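Local atomic coordinates of tyrosine aminotransferase (Leishmania infantum, PDB entry 4IX8), a protein that probably catalyses the pyridoxal phosphate-dependent transamination of L-tyrosine with 2-oxoglutarate as amino-group acceptor. Residues L347-K352 / R423-L428; I362-E367 / E437-H442; V403-G408 / G415-T420. All blocks are in the same frame, centred on the assembly; numbering follows the deposited sequence.

Interaction 1. Residues L347-K352 / R423-L428; sequences LEAGAK and RPSAVL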
ATOM      1  N   LEU A 347     -21.206  19.911   0.960  1.00 42.80           N
ATOM      2  CA  LEU A 347     -21.809  18.764   0.278  1.00 45.02           C
ATOM      3  C   LEU A 347     -23.326  18.937   0.147  1.00 47.95           C
ATOM      4  O   LEU A 347     -23.898  18.562  -0.878  1.00 46.86           O
ATOM      5  CB  LEU A 347     -21.513  17.473   1.031  1.00 40.01           C
ATOM      6  CG  LEU A 347     -20.023  17.088   1.152  1.00 47.16           C
ATOM      7  CD1 LEU A 347     -19.859  15.939   2.145  1.00 46.27           C
ATOM      8  CD2 LEU A 347     -19.386  16.723  -0.185  1.00 42.05           C
ATOM      9  N   GLU A 348     -23.988  19.489   1.168  1.00 43.75           N
ATOM     10  CA  GLU A 348     -25.428  19.717   1.078  1.00 44.96           C
ATOM     11  C   GLU A 348     -25.714  20.698  -0.079  1.00 47.20           C
ATOM     12  O   GLU A 348     -26.611  20.495  -0.866  1.00 51.50           O
ATOM     13  CB  GLU A 348     -25.947  20.265   2.410  1.00 50.14           C
ATOM     14  CG  GLU A 348     -26.049  19.201   3.486  1.00 50.97           C
ATOM     15  CD  GLU A 348     -26.214  19.741   4.906  1.00 51.67           C
ATOM     16  OE1 GLU A 348     -26.192  20.971   5.116  1.00 60.73           O
ATOM     17  OE2 GLU A 348     -26.353  18.918   5.834  1.00 48.54           O
ATOM     18  N   ALA A 349     -24.862  21.702  -0.242  1.00 47.19           N
ATOM     19  CA  ALA A 349     -25.063  22.690  -1.308  1.00 53.72           C
ATOM     20  C   ALA A 349     -24.857  22.014  -2.645  1.00 52.33           C
ATOM     21  O   ALA A 349     -25.556  22.318  -3.593  1.00 51.93           O
ATOM     22  CB  ALA A 349     -24.137  23.909  -1.160  1.00 49.86           C
ATOM     23  N   GLY A 350     -23.872  21.126  -2.747  1.00 51.40           N
ATOM     24  CA  GLY A 350     -23.675  20.448  -4.015  1.00 53.16           C
ATOM     25  C   GLY A 350     -24.867  19.576  -4.349  1.00 49.93           C
ATOM     26  O   GLY A 350     -25.261  19.446  -5.502  1.00 52.88           O
ATOM     27  N   ALA A 351     -25.483  19.019  -3.323  1.00 50.73           N
ATOM     28  CA  ALA A 351     -26.616  18.150  -3.545  1.00 54.23           C
ATOM     29  C   ALA A 351     -27.789  18.948  -4.074  1.00 52.21           C
ATOM     30  O   ALA A 351     -28.465  18.501  -4.984  1.00 55.29           O
ATOM     31  CB  ALA A 351     -26.982  17.437  -2.274  1.00 54.88           C
ATOM     32  N   LYS A 352     -27.989  20.155  -3.542  1.00 54.69           N
ATOM     33  CA  LYS A 352     -29.110  20.987  -3.963  1.00 56.10           C
ATOM     34  C   LYS A 352     -28.970  21.281  -5.444  1.00 63.11           C
ATOM     35  O   LYS A 352     -29.960  21.347  -6.146  1.00 73.23           O
ATOM     36  CB  LYS A 352     -29.203  22.293  -3.158  1.00 52.83           C
ATOM     37  N   ARG A 423     -17.517  19.225  -5.356  1.00 58.09           N
ATOM     38  CA  ARG A 423     -16.972  20.385  -6.033  1.00 57.24           C
ATOM     39  C   ARG A 423     -17.712  21.697  -5.691  1.00 62.49           C
ATOM     40  O   ARG A 423     -18.805  21.682  -5.106  1.00 56.32           O
ATOM     41  CB  ARG A 423     -16.939  20.098  -7.532  1.00 48.90           C
ATOM     42  CG  ARG A 423     -16.096  18.811  -7.800  1.00 51.91           C
ATOM     43  CD  ARG A 423     -15.438  18.857  -9.158  1.00 53.54           C
ATOM     44  NE  ARG A 423     -14.464  19.947  -9.232  1.00 53.57           N
ATOM     45  CZ  ARG A 423     -13.858  20.341 -10.346  1.00 52.51           C
ATOM     46  NH1 ARG A 423     -13.008  21.353 -10.315  1.00 53.53           N
ATOM     47  NH2 ARG A 423     -14.120  19.748 -11.504  1.00 59.48           N
ATOM     48  N   PRO A 424     -17.102  22.846  -6.044  1.00 62.24           N
ATOM     49  CA  PRO A 424     -17.756  24.136  -5.767  1.00 66.53           C
ATOM     50  C   PRO A 424     -19.017  24.333  -6.597  1.00 57.25           C
ATOM     51  O   PRO A 424     -19.078  23.875  -7.739  1.00 59.99           O
ATOM     52  CB  PRO A 424     -16.668  25.177  -6.126  1.00 50.00           C
ATOM     53  CG  PRO A 424     -15.374  24.440  -6.054  1.00 51.20           C
ATOM     54  CD  PRO A 424     -15.715  23.024  -6.511  1.00 58.86           C
ATOM     55  N   SER A 425     -20.009  24.997  -6.009  1.00 52.77           N
ATOM     56  CA  SER A 425     -21.307  25.198  -6.653  1.00 58.39           C
ATOM     57  C   SER A 425     -21.225  25.771  -8.053  1.00 62.10           C
ATOM     58  O   SER A 425     -21.991  25.396  -8.941  1.00 62.64           O
ATOM     59  CB  SER A 425     -22.163  26.114  -5.789  1.00 65.08           C
ATOM     60  OG  SER A 425     -22.486  25.423  -4.601  1.00 78.36           O
ATOM     61  N   ALA A 426     -20.275  26.668  -8.255  1.00 66.71           N
ATOM     62  CA  ALA A 426     -20.138  27.308  -9.545  1.00 63.14           C
ATOM     63  C   ALA A 426     -19.803  26.254 -10.592  1.00 56.97           C
ATOM     64  O   ALA A 426     -20.326  26.283 -11.691  1.00 57.49           O
ATOM     65  CB  ALA A 426     -19.076  28.397  -9.483  1.00 59.37           C
ATOM     66  N   VAL A 427     -19.004  25.262 -10.220  1.00 53.28           N
ATOM     67  CA  VAL A 427     -18.669  24.197 -11.166  1.00 52.34           C
ATOM     68  C   VAL A 427     -19.913  23.320 -11.416  1.00 58.03           C
ATOM     69  O   VAL A 427     -20.279  23.032 -12.565  1.00 52.50           O
ATOM     70  CB  VAL A 427     -17.503  23.339 -10.628  1.00 53.24           C
ATOM     71  CG1 VAL A 427     -17.263  22.098 -11.484  1.00 53.81           C
ATOM     72  CG2 VAL A 427     -16.236  24.186 -10.547  1.00 52.28           C
ATOM     73  N   LEU A 428     -20.582  22.926 -10.342  1.00 56.71           N
ATOM     74  CA  LEU A 428     -21.733  22.037 -10.469  1.00 57.89           C
ATOM     75  C   LEU A 428     -22.847  22.718 -11.264  1.00 57.12           C
ATOM     76  O   LEU A 428     -23.364  22.145 -12.216  1.00 55.21           O
ATOM     77  CB  LEU A 428     -22.227  21.626  -9.089  1.00 51.08           C
ATOM     78  CG  LEU A 428     -21.168  20.928  -8.252  1.00 50.90           C
ATOM     79  CD1 LEU A 428     -21.783  20.447  -6.949  1.00 57.50           C
ATOM     80  CD2 LEU A 428     -20.511  19.731  -8.996  1.00 48.75           C
TER

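Interaction 2. Residues I362-E367 / E437-H442; sequences IGISME and EFCERH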
ATOM      1  N   ILE A 362     -36.344  15.431 -18.230  1.00 62.61           N
ATOM      2  CA  ILE A 362     -35.204  15.061 -19.080  1.00 61.91           C
ATOM      3  C   ILE A 362     -34.720  13.640 -18.852  1.00 60.95           C
ATOM      4  O   ILE A 362     -33.680  13.245 -19.386  1.00 61.54           O
ATOM      5  CB  ILE A 362     -34.008  16.022 -18.864  1.00 61.30           C
ATOM      6  CG1 ILE A 362     -33.809  16.274 -17.381  1.00 59.51           C
ATOM      7  CG2 ILE A 362     -34.260  17.358 -19.565  1.00 64.05           C
ATOM      8  CD1 ILE A 362     -32.460  16.810 -17.008  1.00 58.22           C
ATOM      9  N   GLY A 363     -35.450  12.874 -18.043  1.00 59.37           N
ATOM     10  CA  GLY A 363     -35.214  11.444 -17.938  1.00 56.79           C
ATOM     11  C   GLY A 363     -34.181  11.056 -16.902  1.00 53.99           C
ATOM     12  O   GLY A 363     -33.625   9.950 -16.959  1.00 53.06           O
ATOM     13  N   ILE A 364     -33.940  11.964 -15.953  1.00 56.40           N
ATOM     14  CA  ILE A 364     -33.000  11.757 -14.847  1.00 51.08           C
ATOM     15  C   ILE A 364     -33.742  11.735 -13.515  1.00 57.35           C
ATOM     16  O   ILE A 364     -34.417  12.691 -13.155  1.00 58.84           O
ATOM     17  CB  ILE A 364     -31.904  12.842 -14.808  1.00 50.96           C
ATOM     18  CG1 ILE A 364     -30.964  12.651 -15.985  1.00 58.67           C
ATOM     19  CG2 ILE A 364     -31.073  12.766 -13.505  1.00 48.77           C
ATOM     20  CD1 ILE A 364     -30.043  13.787 -16.214  1.00 59.60           C
ATOM     21  N   SER A 365     -33.661  10.608 -12.826  1.00 48.77           N
ATOM     22  CA  SER A 365     -34.193  10.471 -11.481  1.00 53.31           C
ATOM     23  C   SER A 365     -33.027  10.283 -10.497  1.00 52.92           C
ATOM     24  O   SER A 365     -31.947   9.851 -10.887  1.00 51.86           O
ATOM     25  CB  SER A 365     -35.148   9.274 -11.442  1.00 48.10           C
ATOM     26  OG  SER A 365     -35.617   9.051 -10.142  1.00 60.55           O
ATOM     27  N   MET A 366     -33.251  10.513  -9.216  1.00 46.63           N
ATOM     28  CA  MET A 366     -32.184  10.323  -8.274  1.00 47.31           C
ATOM     29  C   MET A 366     -32.660  10.405  -6.848  1.00 51.32           C
ATOM     30  O   MET A 366     -33.489  11.241  -6.490  1.00 53.32           O
ATOM     31  CB  MET A 366     -31.082  11.357  -8.509  1.00 50.95           C
ATOM     32  CG  MET A 366     -31.592  12.743  -8.428  1.00 69.61           C
ATOM     33  SD  MET A 366     -30.322  13.982  -8.672  1.00 81.20           S
ATOM     34  CE  MET A 366     -29.738  14.068  -7.011  1.00 75.29           C
ATOM     35  N   GLU A 367     -32.057   9.555  -6.029  1.00 46.28           N
ATOM     36  CA  GLU A 367     -32.197   9.626  -4.599  1.00 41.11           C
ATOM     37  C   GLU A 367     -31.158  10.625  -4.091  1.00 48.85           C
ATOM     38  O   GLU A 367     -29.951  10.450  -4.284  1.00 42.86           O
ATOM     39  CB  GLU A 367     -32.000   8.240  -3.993  1.00 40.65           C
ATOM     40  CG  GLU A 367     -32.844   7.188  -4.706  1.00 40.64           C
ATOM     41  CD  GLU A 367     -34.322   7.618  -4.793  1.00 48.19           C
ATOM     42  OE1 GLU A 367     -34.896   7.951  -3.725  1.00 56.33           O
ATOM     43  OE2 GLU A 367     -34.891   7.690  -5.921  1.00 45.38           O
ATOM     44  N   GLU A 437     -29.294  21.004 -21.068  1.00 74.80           N
ATOM     45  CA  GLU A 437     -29.263  21.310 -22.479  1.00 75.41           C
ATOM     46  C   GLU A 437     -28.977  20.042 -23.272  1.00 69.42           C
ATOM     47  O   GLU A 437     -29.568  19.798 -24.309  1.00 73.20           O
ATOM     48  CB  GLU A 437     -28.217  22.381 -22.726  1.00 82.00           C
ATOM     49  CG  GLU A 437     -27.892  22.660 -24.153  1.00 94.01           C
ATOM     50  CD  GLU A 437     -26.590  23.404 -24.228  1.00102.76           C
ATOM     51  OE1 GLU A 437     -26.496  24.446 -23.539  1.00105.21           O
ATOM     52  OE2 GLU A 437     -25.653  22.921 -24.911  1.00103.05           O
ATOM     53  N   PHE A 438     -28.080  19.217 -22.760  1.00 66.42           N
ATOM     54  CA  PHE A 438     -27.677  18.019 -23.473  1.00 68.25           C
ATOM     55  C   PHE A 438     -28.835  17.025 -23.610  1.00 70.54           C
ATOM     56  O   PHE A 438     -29.053  16.428 -24.670  1.00 68.26           O
ATOM     57  CB  PHE A 438     -26.517  17.370 -22.744  1.00 67.98           C
ATOM     58  CG  PHE A 438     -26.179  16.005 -23.239  1.00 60.25           C
ATOM     59  CD1 PHE A 438     -25.412  15.842 -24.365  1.00 81.42           C
ATOM     60  CD2 PHE A 438     -26.606  14.903 -22.574  1.00 58.33           C
ATOM     61  CE1 PHE A 438     -25.085  14.603 -24.816  1.00 60.50           C
ATOM     62  CE2 PHE A 438     -26.274  13.652 -23.026  1.00 57.46           C
ATOM     63  CZ  PHE A 438     -25.519  13.510 -24.155  1.00 63.43           C
ATOM     64  N   CYS A 439     -29.592  16.868 -22.535  1.00 62.95           N
ATOM     65  CA  CYS A 439     -30.715  15.949 -22.542  1.00 77.59           C
ATOM     66  C   CYS A 439     -31.814  16.389 -23.530  1.00 75.59           C
ATOM     67  O   CYS A 439     -32.308  15.573 -24.315  1.00 66.98           O
ATOM     68  CB  CYS A 439     -31.288  15.825 -21.134  1.00 61.30           C
ATOM     69  SG  CYS A 439     -30.304  14.825 -20.071  1.00 57.76           S
ATOM     70  N   GLU A 440     -32.185  17.669 -23.486  1.00 67.91           N
ATOM     71  CA  GLU A 440     -33.262  18.180 -24.344  1.00 84.88           C
ATOM     72  C   GLU A 440     -32.935  17.941 -25.804  1.00 72.90           C
ATOM     73  O   GLU A 440     -33.791  17.557 -26.600  1.00 78.28           O
ATOM     74  CB  GLU A 440     -33.503  19.674 -24.112  1.00 84.23           C
ATOM     75  CG  GLU A 440     -33.910  20.035 -22.690  1.00 84.02           C
ATOM     76  CD  GLU A 440     -35.382  19.777 -22.384  1.00 86.23           C
ATOM     77  OE1 GLU A 440     -36.081  19.129 -23.201  1.00 91.62           O
ATOM     78  OE2 GLU A 440     -35.831  20.235 -21.305  1.00 81.86           O
ATOM     79  N   ARG A 441     -31.675  18.141 -26.135  1.00 72.40           N
ATOM     80  CA  ARG A 441     -31.204  17.958 -27.482  1.00 74.14           C
ATOM     81  C   ARG A 441     -31.316  16.510 -27.978  1.00 80.07           C
ATOM     82  O   ARG A 441     -31.650  16.289 -29.142  1.00 78.87           O
ATOM     83  CB  ARG A 441     -29.761  18.436 -27.557  1.00 82.25           C
ATOM     84  CG  ARG A 441     -29.104  18.212 -28.885  1.00 86.79           C
ATOM     85  CD  ARG A 441     -27.804  18.993 -28.986  1.00 88.05           C
ATOM     86  NE  ARG A 441     -26.819  18.525 -28.004  1.00 79.79           N
ATOM     87  CZ  ARG A 441     -26.362  19.241 -26.975  1.00 74.68           C
ATOM     88  NH1 ARG A 441     -26.774  20.489 -26.755  1.00 76.56           N
ATOM     89  NH2 ARG A 441     -25.475  18.702 -26.158  1.00 70.24           N
ATOM     90  N   HIS A 442     -31.061  15.532 -27.106  1.00 74.47           N
ATOM     91  CA  HIS A 442     -31.086  14.125 -27.514  1.00 74.86           C
ATOM     92  C   HIS A 442     -32.443  13.414 -27.306  1.00 71.30           C
ATOM     93  O   HIS A 442     -32.623  12.275 -27.734  1.00 73.18           O
ATOM     94  CB  HIS A 442     -29.992  13.359 -26.774  1.00 68.60           C
ATOM     95  CG  HIS A 442     -28.609  13.650 -27.273  1.00 72.62           C
ATOM     96  ND1 HIS A 442     -28.002  12.901 -28.261  1.00 78.71           N
ATOM     97  CD2 HIS A 442     -27.700  14.587 -26.907  1.00 70.54           C
ATOM     98  CE1 HIS A 442     -26.790  13.368 -28.487  1.00 74.54           C
ATOM     99  NE2 HIS A 442     -26.581  14.396 -27.681  1.00 67.65           N
TER

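Interaction 3. Residues V403-G408 / G415-T420; sequences VQVLPG and GFLRAT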
ATOM      1  N   VAL A 403     -18.191  17.628 -20.209  1.00 55.12           N
ATOM      2  CA  VAL A 403     -18.490  17.314 -18.824  1.00 51.29           C
ATOM      3  C   VAL A 403     -18.294  15.829 -18.665  1.00 49.78           C
ATOM      4  O   VAL A 403     -18.880  15.033 -19.400  1.00 53.90           O
ATOM      5  CB  VAL A 403     -19.928  17.665 -18.412  1.00 51.73           C
ATOM      6  CG1 VAL A 403     -20.166  17.249 -16.980  1.00 54.20           C
ATOM      7  CG2 VAL A 403     -20.192  19.137 -18.594  1.00 53.85           C
ATOM      8  N   GLN A 404     -17.549  15.453 -17.639  1.00 47.42           N
ATOM      9  CA  GLN A 404     -17.217  14.072 -17.432  1.00 45.61           C
ATOM     10  C   GLN A 404     -17.958  13.531 -16.200  1.00 46.32           C
ATOM     11  O   GLN A 404     -17.796  14.022 -15.078  1.00 48.66           O
ATOM     12  CB  GLN A 404     -15.690  13.921 -17.283  1.00 47.03           C
ATOM     13  CG  GLN A 404     -15.219  12.459 -17.392  1.00 60.07           C
ATOM     14  CD  GLN A 404     -13.793  12.270 -16.954  1.00 57.67           C
ATOM     15  OE1 GLN A 404     -13.009  13.225 -16.934  1.00 71.26           O
ATOM     16  NE2 GLN A 404     -13.442  11.052 -16.601  1.00 54.16           N
ATOM     17  N   VAL A 405     -18.764  12.501 -16.414  1.00 44.65           N
ATOM     18  CA  VAL A 405     -19.329  11.746 -15.311  1.00 45.52           C
ATOM     19  C   VAL A 405     -18.722  10.339 -15.404  1.00 50.54           C
ATOM     20  O   VAL A 405     -17.764  10.140 -16.142  1.00 48.79           O
ATOM     21  CB  VAL A 405     -20.863  11.713 -15.354  1.00 48.13           C
ATOM     22  CG1 VAL A 405     -21.403  13.125 -15.175  1.00 49.56           C
ATOM     23  CG2 VAL A 405     -21.382  11.094 -16.665  1.00 43.39           C
ATOM     24  N   LEU A 406     -19.205   9.401 -14.594  1.00 53.56           N
ATOM     25  CA  LEU A 406     -18.763   8.009 -14.684  1.00 49.71           C
ATOM     26  C   LEU A 406     -19.998   7.168 -14.917  1.00 45.35           C
ATOM     27  O   LEU A 406     -20.972   7.312 -14.201  1.00 43.18           O
ATOM     28  CB  LEU A 406     -18.032   7.543 -13.420  1.00 39.74           C
ATOM     29  CG  LEU A 406     -16.631   8.121 -13.178  1.00 42.69           C
ATOM     30  CD1 LEU A 406     -16.090   7.628 -11.852  1.00 37.58           C
ATOM     31  CD2 LEU A 406     -15.687   7.758 -14.321  1.00 40.84           C
ATOM     32  N   PRO A 407     -19.945   6.260 -15.893  1.00 44.66           N
ATOM     33  CA  PRO A 407     -21.065   5.351 -16.110  1.00 40.23           C
ATOM     34  C   PRO A 407     -21.148   4.342 -14.985  1.00 40.21           C
ATOM     35  O   PRO A 407     -20.082   3.927 -14.509  1.00 40.38           O
ATOM     36  CB  PRO A 407     -20.705   4.666 -17.424  1.00 47.94           C
ATOM     37  CG  PRO A 407     -19.200   4.706 -17.467  1.00 45.62           C
ATOM     38  CD  PRO A 407     -18.823   5.989 -16.813  1.00 47.83           C
ATOM     39  N   GLY A 408     -22.359   3.959 -14.573  1.00 36.97           N
ATOM     40  CA  GLY A 408     -22.551   3.053 -13.444  1.00 36.31           C
ATOM     41  C   GLY A 408     -22.083   1.638 -13.657  1.00 38.57           C
ATOM     42  O   GLY A 408     -21.917   0.875 -12.695  1.00 41.66           O
ATOM     43  N   GLY A 415     -27.054   1.725 -16.340  1.00 45.37           N
ATOM     44  CA  GLY A 415     -28.256   2.522 -16.377  1.00 45.38           C
ATOM     45  C   GLY A 415     -28.172   3.737 -15.467  1.00 51.56           C
ATOM     46  O   GLY A 415     -29.164   4.488 -15.335  1.00 59.44           O
ATOM     47  N   PHE A 416     -26.980   3.990 -14.918  1.00 47.59           N
ATOM     48  CA  PHE A 416     -26.788   5.112 -14.004  1.00 39.11           C
ATOM     49  C   PHE A 416     -25.562   5.910 -14.308  1.00 46.48           C
ATOM     50  O   PHE A 416     -24.732   5.503 -15.126  1.00 44.22           O
ATOM     51  CB  PHE A 416     -26.676   4.630 -12.567  1.00 37.37           C
ATOM     52  CG  PHE A 416     -27.920   3.953 -12.053  1.00 37.45           C
ATOM     53  CD1 PHE A 416     -28.201   2.644 -12.387  1.00 39.61           C
ATOM     54  CD2 PHE A 416     -28.816   4.641 -11.249  1.00 37.99           C
ATOM     55  CE1 PHE A 416     -29.360   2.022 -11.945  1.00 37.39           C
ATOM     56  CE2 PHE A 416     -29.956   4.016 -10.774  1.00 39.59           C
ATOM     57  CZ  PHE A 416     -30.220   2.693 -11.133  1.00 43.70           C
ATOM     58  N   LEU A 417     -25.428   7.022 -13.586  1.00 47.43           N
ATOM     59  CA  LEU A 417     -24.244   7.863 -13.669  1.00 39.08           C
ATOM     60  C   LEU A 417     -23.828   8.322 -12.283  1.00 46.25           C
ATOM     61  O   LEU A 417     -24.674   8.762 -11.497  1.00 43.35           O
ATOM     62  CB  LEU A 417     -24.503   9.087 -14.528  1.00 44.84           C
ATOM     63  CG  LEU A 417     -24.935   8.847 -15.968  1.00 44.09           C
ATOM     64  CD1 LEU A 417     -25.399  10.157 -16.520  1.00 44.74           C
ATOM     65  CD2 LEU A 417     -23.773   8.297 -16.784  1.00 45.41           C
ATOM     66  N   ARG A 418     -22.535   8.231 -11.989  1.00 36.89           N
ATOM     67  CA  ARG A 418     -22.018   8.748 -10.742  1.00 47.44           C
ATOM     68  C   ARG A 418     -21.522  10.155 -10.967  1.00 37.18           C
ATOM     69  O   ARG A 418     -20.739  10.389 -11.868  1.00 37.93           O
ATOM     70  CB  ARG A 418     -20.855   7.898 -10.158  1.00 34.98           C
ATOM     71  CG  ARG A 418     -20.677   8.197  -8.673  1.00 33.54           C
ATOM     72  CD  ARG A 418     -19.423   7.667  -8.077  1.00 32.26           C
ATOM     73  NE  ARG A 418     -18.237   8.351  -8.573  1.00 32.69           N
ATOM     74  CZ  ARG A 418     -17.014   8.130  -8.096  1.00 31.88           C
ATOM     75  NH1 ARG A 418     -16.808   7.239  -7.122  1.00 35.94           N
ATOM     76  NH2 ARG A 418     -16.000   8.804  -8.582  1.00 34.69           N
ATOM     77  N   ALA A 419     -21.975  11.073 -10.122  1.00 40.41           N
ATOM     78  CA  ALA A 419     -21.543  12.455 -10.163  1.00 38.72           C
ATOM     79  C   ALA A 419     -21.123  12.850  -8.769  1.00 42.04           C
ATOM     80  O   ALA A 419     -21.668  12.373  -7.757  1.00 41.80           O
ATOM     81  CB  ALA A 419     -22.639  13.352 -10.664  1.00 41.23           C
ATOM     82  N   THR A 420     -20.132  13.716  -8.730  1.00 40.00           N
ATOM     83  CA  THR A 420     -19.525  14.154  -7.497  1.00 42.90           C
ATOM     84  C   THR A 420     -20.202  15.390  -6.949  1.00 39.15           C
ATOM     85  O   THR A 420     -20.516  16.309  -7.685  1.00 40.84           O
ATOM     86  CB  THR A 420     -18.037  14.417  -7.742  1.00 47.94           C
ATOM     87  OG1 THR A 420     -17.361  13.137  -7.780  1.00 60.79           O
ATOM     88  CG2 THR A 420     -17.441  15.261  -6.665  1.00 40.27           C
TER

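Interaction 1. Residues L347-K352 / R423-L428
Leu428 reaches across to the backbone of Gly350, and its CD1 methyl stops 3.5 Å from Gly350 CA. That one branch does the touching: CD1 also lies 3.9 Å from Gly350 O, so the methyl meets the alpha carbon and carbonyl oxygen of the glycine, and not another side chain. The leucine is stretched out to get there. CG stands opposite the carbonyl carbon (chi1 -58°), and the next torsion (chi2 -175°) keeps CD1 in line with the chain and sends it straight at helix 337-355. Leu428 then goes on to touch Val353 and Tyr354 of the same helix, with Leu72 beside it.

One helical turn earlier, a second and looser touch lies nearer the surface. Ser425 turns its OG to the side of its own backbone N, and the oxygen comes 4.1 Å from Ala349 CB, a distance of plain packing. With a methyl, a hydroxyl and a bare alpha carbon between them, the two backbones can come close, the alpha carbons of Gly350 and Ser425 being 5.9 Å apart.

Pro424 is the N-cap of the C-terminal helix 425-442, and its O accepts from Leu428 N at 3.2 Å. Just before it, Arg423 points away from the contact: its guanidinium takes Val427 CG1 on one face, 3.9 Å above the plane and towards the rim, and is held by Asp80 and the carbonyl of Arg71.

Chemically this is a small seam with 119 Å² buried, and the contact between these two segments rests on van der Waals packing, with no polar pair in it.

Interaction 2. Residues I362-E367 / E437-H442
A small apolar contact joins Ile364, in the outermost strand of the five-stranded mixed sheet within this chain, and Ile362, in the loop leading into it, to Cys439 near the end of the C-terminal helix 425-442. The centre of it is Ile362 against Cys439, where the two CB atoms are 3.5 Å apart. Ile362 puts CG1 between its backbone N and carbonyl carbon, the crowded position (chi1 44°), which leaves CG2 beside the N and facing the helix. That methyl rests 3.7 Å from Cys439 CB. Glu440 comes in at about a right angle to Ile362: its chain folds over at chi2 (-80°), and OE2 ends 3.7 Å from Ile362 CG2, so the carboxylate borders the apolar patch on its exposed side. Cys439 SG faces the strand, 4.0 Å from Ile364 CD1 and 3.8 Å from Ile362 O.

Within the same helix, Glu437 and Arg441 pair across one turn. Arg441 NH1 gives a 3.3 Å hydrogen bond, with an N-H...O angle of 154°, to the anti lone pair of Glu437 OE2, which lies close to the guanidinium plane; this is also a salt bridge. On another side of the helix, His442 lays CD2 over the rim of one face of the Phe438 ring.

Helix 390-401 packs beside this end of the chain. Its Phe393 meets Phe438 edge-to-face and also touches Cys439, while Glu400 and Glu401 bind Arg441. On the sheet side, Ser365 pairs through its backbone with Lys378 of the neighbouring strand 374-379, and Ile364 packs on Leu377 there.

Interaction 3. Residues V403-G408 / G415-T420
Leu406 and Arg418 form an antiparallel hydrogen-bonded pair, Arg418 N to Leu406 O at 2.9 Å and Leu406 N to Arg418 O at 3.3 Å, both in the carbonyl plane. They belong to a beta hairpin, strands 403-407 and 416-420, inside the five-stranded mixed sheet of this pyridoxal-phosphate-dependent aminotransferase. Pro407 and Leu417 make the next, non-hydrogen-bonded pair, which suits a proline that has no N-H to give. At Val405 the first strand is interrupted, and beyond it Gln404 bonds to Leu70 and Leu72 instead.

On one face of the sheet Val405 meets Leu417, CG2 to CD2 at 3.7 Å, the two side chains crossing obliquely. Pro407 lies on this face too, and helix 390-401 covers it, with Phe393 on Leu417 and Tyr394 on Pro407.

The other face carries Leu406 and Arg418 side by side, pointing the same way. Arg418 runs out with CG opposite its backbone N (chi1 -161°), then bends at chi3 (69°), which brings the guanidinium alongside the leucine: Leu406 CD1 is 3.5 Å from Arg418 NH2, approaching the flat group obliquely. The nitrogens have polar partners of their own, NH2 on the carbonyl of Ser73 and NH1 on Asn221 OD1. An arginine in this strand bonded to such an asparagine is what related aminotransferases use for the substrate carboxylate, and a similar role is plausible here.

Towards the turn, Gly408 N bonds Phe416 O at 2.9 Å, with the donor 53° out of the carbonyl plane.

Interactions 1 and 2 grip helix 425-442 near its two ends, their centres 18 Å apart: the first holds it to helix 337-355, the second to the sheet edge. Interaction 3 lies deeper in that sheet, about 13 Å centre to centre from interaction 2 and 16 Å from interaction 1. It touches only interaction 1, where Leu428 CD2 packs 3.7 Å from Thr420 O and a short connection leads from the hairpin strand into the helix. Along the chain, the hairpin is nested inside the loops closed by both others. Interaction 3 carries Arg418, which by analogy with related aminotransferases may meet the substrate carboxylate, while Lys282 is predicted to carry pyridoxal phosphate.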